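PDB 1FBN: fibrillarin-like rRNA/tRNA 2'-O-methyltransferase from Methanocaldococcus jannaschii, which probably transfers methyl groups from S-adenosyl-L-methionine to ribose 2'-hydroxyls in rRNA and tRNA, at sites selected by a guide RNA. Local coordinates for residues 132-138 with 162-167; 168-172 with 225-229. All coordinates share one frame. Residue numbers count along the deposited sequence, not the author numbering.

Contact 1 of 2, residues 132-138 with 162-167; sequences NKPQEYA and KNAKWF
Residues 134-136 form a single 3-10 turn, with Glu-136 N to Lys-133 O (3.2 Å) and Tyr-137 N to Pro-134 O (3.2 Å), set against the last turns of helix 156-167. The closest CA pair is Pro-134/Asn-163, at 6.0 Å.

Hydrogen bonds join the helix to the loop at Asn-132 and at Tyr-137. Lys-162, with rotamer t, t, m, t, brings NZ to Asn-132, where it donates to OD1 (2.7 Å) and O (3.1 Å). Tyr-137 (chi1 p) donates from OH to Asn-163 OD1 (2.7 Å), while Asn-163 ND2 bonds Ala-131 O.

Apolar packing makes the rest of the contact. Pro-134 CG meets Trp-166 CD1 (3.5 Å), and its CB meets Phe-167 CE2 (3.7 Å); Ala-138 CB reaches Trp-166 CZ3 (3.7 Å). Gln-135 CA makes a CH-pi contact 4.0 Å from the six-membered ring centroid of Trp-166. The Tyr-137 and Phe-167 rings, 17° between planes and centroids 5.5 Å apart, barely overlap.

This is a loop-to-helix packing of the Rossmann-like methyltransferase fold, directly following Asp-130 and Ala-131, the predicted S-adenosyl-L-methionine-binding pair.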
# COMPACT_ATOMS: atom_id res chain seq x y z
N ASN A 132 -4.04 4.62 16.18
CA ASN A 132 -3.84 5.86 16.93
C ASN A 132 -3.14 5.58 18.27
O ASN A 132 -2.79 6.51 19.00
CB ASN A 132 -5.18 6.56 17.15
CG ASN A 132 -5.03 7.99 17.61
OD1 ASN A 132 -4.20 8.74 17.08
ND2 ASN A 132 -5.82 8.37 18.61
N LYS A 133 -2.94 4.30 18.58
CA LYS A 133 -2.27 3.88 19.81
C LYS A 133 -1.24 2.81 19.43
O LYS A 133 -1.40 1.64 19.77
CB LYS A 133 -3.26 3.28 20.81
CG LYS A 133 -4.40 4.20 21.22
CD LYS A 133 -5.26 3.53 22.29
CE LYS A 133 -6.68 4.09 22.30
NZ LYS A 133 -6.74 5.56 22.48
N PRO A 134 -0.17 3.20 18.71
CA PRO A 134 0.88 2.27 18.28
C PRO A 134 1.66 1.58 19.40
O PRO A 134 2.21 0.49 19.19
CB PRO A 134 1.78 3.15 17.40
CG PRO A 134 1.63 4.49 18.03
CD PRO A 134 0.15 4.57 18.28
N GLN A 135 1.69 2.19 20.58
CA GLN A 135 2.41 1.62 21.72
C GLN A 135 1.81 0.29 22.15
O GLN A 135 2.51 -0.55 22.72
CB GLN A 135 2.43 2.58 22.91
CG GLN A 135 1.08 2.88 23.54
CD GLN A 135 0.29 3.95 22.80
OE1 GLN A 135 0.74 4.51 21.79
NE2 GLN A 135 -0.90 4.26 23.32
N GLU A 136 0.53 0.09 21.87
CA GLU A 136 -0.16 -1.14 22.24
C GLU A 136 0.34 -2.37 21.50
O GLU A 136 0.27 -3.48 22.03
CB GLU A 136 -1.68 -0.99 22.08
CG GLU A 136 -2.32 -0.06 23.10
CD GLU A 136 -3.85 -0.10 23.08
OE1 GLU A 136 -4.42 -0.46 22.03
OE2 GLU A 136 -4.47 0.23 24.11
N TYR A 137 0.82 -2.20 20.27
CA TYR A 137 1.34 -3.33 19.51
C TYR A 137 2.85 -3.26 19.25
O TYR A 137 3.38 -3.98 18.40
CB TYR A 137 0.56 -3.53 18.19
CG TYR A 137 0.32 -2.27 17.38
CD1 TYR A 137 1.27 -1.80 16.48
CD2 TYR A 137 -0.90 -1.59 17.47
CE1 TYR A 137 1.02 -0.68 15.69
CE2 TYR A 137 -1.16 -0.47 16.68
CZ TYR A 137 -0.20 -0.02 15.79
OH TYR A 137 -0.45 1.09 15.01
N ALA A 138 3.54 -2.43 20.03
CA ALA A 138 4.99 -2.26 19.90
C ALA A 138 5.82 -3.48 20.29
O ALA A 138 6.99 -3.58 19.91
CB ALA A 138 5.45 -1.02 20.66
N LYS A 162 3.12 9.25 14.08
CA LYS A 162 3.17 8.54 15.35
C LYS A 162 3.72 7.12 15.16
O LYS A 162 4.58 6.67 15.91
CB LYS A 162 1.77 8.49 15.96
CG LYS A 162 1.75 8.25 17.46
CD LYS A 162 0.32 8.19 18.00
CE LYS A 162 -0.47 9.44 17.69
NZ LYS A 162 -1.84 9.35 18.23
N ASN A 163 3.24 6.45 14.12
CA ASN A 163 3.69 5.09 13.82
C ASN A 163 5.12 5.06 13.28
O ASN A 163 5.83 4.08 13.48
CB ASN A 163 2.72 4.42 12.85
CG ASN A 163 1.50 3.86 13.55
OD1 ASN A 163 1.46 2.68 13.90
ND2 ASN A 163 0.50 4.71 13.77
N ALA A 164 5.54 6.13 12.61
CA ALA A 164 6.89 6.23 12.07
C ALA A 164 7.89 6.35 13.22
O ALA A 164 8.94 5.71 13.21
CB ALA A 164 7.00 7.43 11.14
N LYS A 165 7.55 7.17 14.22
CA LYS A 165 8.41 7.36 15.39
C LYS A 165 8.62 6.03 16.09
O LYS A 165 9.73 5.67 16.46
CB LYS A 165 7.77 8.33 16.39
CG LYS A 165 7.72 9.80 15.97
CD LYS A 165 6.99 10.60 17.06
CE LYS A 165 6.76 12.06 16.68
NZ LYS A 165 8.03 12.84 16.68
N TRP A 166 7.53 5.28 16.24
CA TRP A 166 7.58 3.98 16.90
C TRP A 166 8.24 2.86 16.11
O TRP A 166 9.11 2.17 16.64
CB TRP A 166 6.17 3.54 17.30
CG TRP A 166 5.69 4.14 18.57
CD1 TRP A 166 4.98 5.30 18.71
CD2 TRP A 166 5.90 3.63 19.90
NE1 TRP A 166 4.74 5.54 20.05
CE2 TRP A 166 5.30 4.54 20.79
CE3 TRP A 166 6.55 2.50 20.41
CZ2 TRP A 166 5.32 4.35 22.18
CZ3 TRP A 166 6.57 2.31 21.79
CH2 TRP A 166 5.96 3.23 22.66
N PHE A 167 7.87 2.71 14.84
CA PHE A 167 8.35 1.60 14.02
C PHE A 167 9.21 1.83 12.78
O PHE A 167 9.92 0.91 12.36
CB PHE A 167 7.15 0.75 13.61
CG PHE A 167 6.21 0.45 14.73
CD1 PHE A 167 6.59 -0.39 15.77
CD2 PHE A 167 4.94 1.02 14.77
CE1 PHE A 167 5.73 -0.64 16.83
CE2 PHE A 167 4.08 0.78 15.82
CZ PHE A 167 4.47 -0.06 16.86

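Contact 2 of 2, residues 168-172 with 225-229; sequences LKKGG and GIWEG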
# COMPACT_ATOMS: atom_id res chain seq x y z
N LEU A 168 9.18 3.01 12.19
CA LEU A 168 9.94 3.24 10.97
C LEU A 168 11.44 3.50 11.12
O LEU A 168 11.86 4.42 11.83
CB LEU A 168 9.27 4.33 10.13
CG LEU A 168 9.67 4.41 8.66
CD1 LEU A 168 9.53 3.05 7.99
CD2 LEU A 168 8.78 5.44 7.97
N LYS A 169 12.23 2.67 10.45
CA LYS A 169 13.69 2.79 10.46
C LYS A 169 14.06 4.12 9.84
O LYS A 169 13.33 4.63 8.99
CB LYS A 169 14.32 1.69 9.60
CG LYS A 169 14.09 0.27 10.08
CD LYS A 169 14.74 -0.72 9.13
CE LYS A 169 14.61 -2.14 9.63
NZ LYS A 169 15.20 -3.09 8.65
N LYS A 170 15.20 4.68 10.25
CA LYS A 170 15.66 5.95 9.68
C LYS A 170 16.08 5.61 8.25
O LYS A 170 16.82 4.65 8.02
CB LYS A 170 16.86 6.50 10.47
CG LYS A 170 17.22 7.94 10.10
CD LYS A 170 18.64 8.07 9.57
CE LYS A 170 19.68 7.81 10.66
NZ LYS A 170 21.07 8.04 10.17
N GLY A 171 15.59 6.38 7.29
CA GLY A 171 15.90 6.09 5.90
C GLY A 171 14.78 5.25 5.29
O GLY A 171 14.74 5.05 4.08
N GLY A 172 13.89 4.75 6.14
CA GLY A 172 12.76 3.96 5.70
C GLY A 172 11.76 4.86 4.98
O GLY A 172 11.98 6.06 4.88
N GLY A 225 7.39 9.41 1.30
CA GLY A 225 8.44 10.19 1.92
C GLY A 225 9.45 9.34 2.67
O GLY A 225 9.12 8.24 3.11
N ILE A 226 10.68 9.83 2.75
CA ILE A 226 11.74 9.13 3.48
C ILE A 226 11.75 9.65 4.91
O ILE A 226 11.72 10.86 5.13
CB ILE A 226 13.14 9.36 2.86
CG1 ILE A 226 13.14 8.90 1.40
CG2 ILE A 226 14.20 8.59 3.63
CD1 ILE A 226 14.53 8.83 0.78
N TRP A 227 11.76 8.72 5.86
CA TRP A 227 11.76 9.07 7.28
C TRP A 227 13.14 9.50 7.75
O TRP A 227 14.05 8.69 7.86
CB TRP A 227 11.28 7.88 8.10
CG TRP A 227 11.20 8.13 9.58
CD1 TRP A 227 11.88 7.46 10.55
CD2 TRP A 227 10.37 9.09 10.25
NE1 TRP A 227 11.52 7.94 11.79
CE2 TRP A 227 10.60 8.94 11.63
CE3 TRP A 227 9.45 10.05 9.82
CZ2 TRP A 227 9.94 9.72 12.59
CZ3 TRP A 227 8.79 10.83 10.77
CH2 TRP A 227 9.04 10.65 12.14
N GLU A 228 13.28 10.80 8.01
CA GLU A 228 14.55 11.36 8.47
C GLU A 228 14.68 11.17 9.98
O GLU A 228 15.71 10.70 10.46
CB GLU A 228 14.61 12.86 8.14
CG GLU A 228 14.17 13.26 6.72
CD GLU A 228 15.13 12.82 5.63
OE1 GLU A 228 16.11 13.56 5.38
OE2 GLU A 228 14.90 11.76 5.02
N GLY A 229 13.63 11.52 10.71
CA GLY A 229 13.63 11.39 12.16
C GLY A 229 12.75 12.45 12.80
O GLY A 229 11.94 13.07 12.11
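Gly-225 enters the contact at its margin, its O 4.0 Å from Gly-172 O. Its backbone bonds to Gly-174, evidence that strands 220-227 and 172-179 are already paired as antiparallel neighbours before the chain reaches this end.

At Ile-226 the backbone hydrogen-bonds to Lys-206 of the neighbouring strand 205-212. It makes a CA-H...O contact with Gly-172, Ile-226 CA to Gly-172 O at 3.4 Å, and its CG2 lies 3.6 Å from Gly-171 O.

Trp-227 is the hub. Its N donates to Gly-172 O (2.8 Å, 170°) and its O accepts from Gly-171 N (2.8 Å, 174°), so two successive residues face one. The indole packs back over Leu-168: Leu-168 CB sits over one ring face, Leu-168 CD2 is 3.5 Å from Trp-227 CB, and Trp-227 CD1 lies 3.3 Å from Leu-168 O and 3.5 Å from Lys-169 O. Phe-205 meets the indole at about 60°.

The CA-to-CB bond of Glu-228 points away; its O approaches Lys-170 CG (3.2 Å), while its backbone pairs with Gly-204.

The opposing segment, 168-172, explains this pattern. Lys-169 to Gly-172 is a type II turn, closed by Gly-172 N to Lys-169 O (2.9 Å). Gly-171, at phi/psi 95/-11, would jam a CB against the preceding carbonyl, and a CB on Gly-172 would clash with Leu-168 CD1 (2.8 Å). A positive-phi glycine from a type II turn, sharing one opposite residue with its successor through these two bonds, defines a G1 beta bulge at the start of strand 172-179.

Helix 156-167 supplies one side of contact 1 and runs straight into residues 168-172 of contact 2, so the two follow in series along the chain, their centres 14 Å apart. They touch through packing at the helix end: Trp-227 NE1 is 3.7 Å from Ala-164 O, and Trp-227 CZ2 is 3.9 Å from Lys-165 N. The helix thus meets the 132-138 loop and the indole of strand 220-227. Their relation to the cofactor site differs. In contact 1 the side chain of Asn-132 is about 3 Å from that of Asp-130 and about 6 Å from that of Gln-153, both predicted to bind S-adenosyl-L-methionine, whereas contact 2 lies away from these residues.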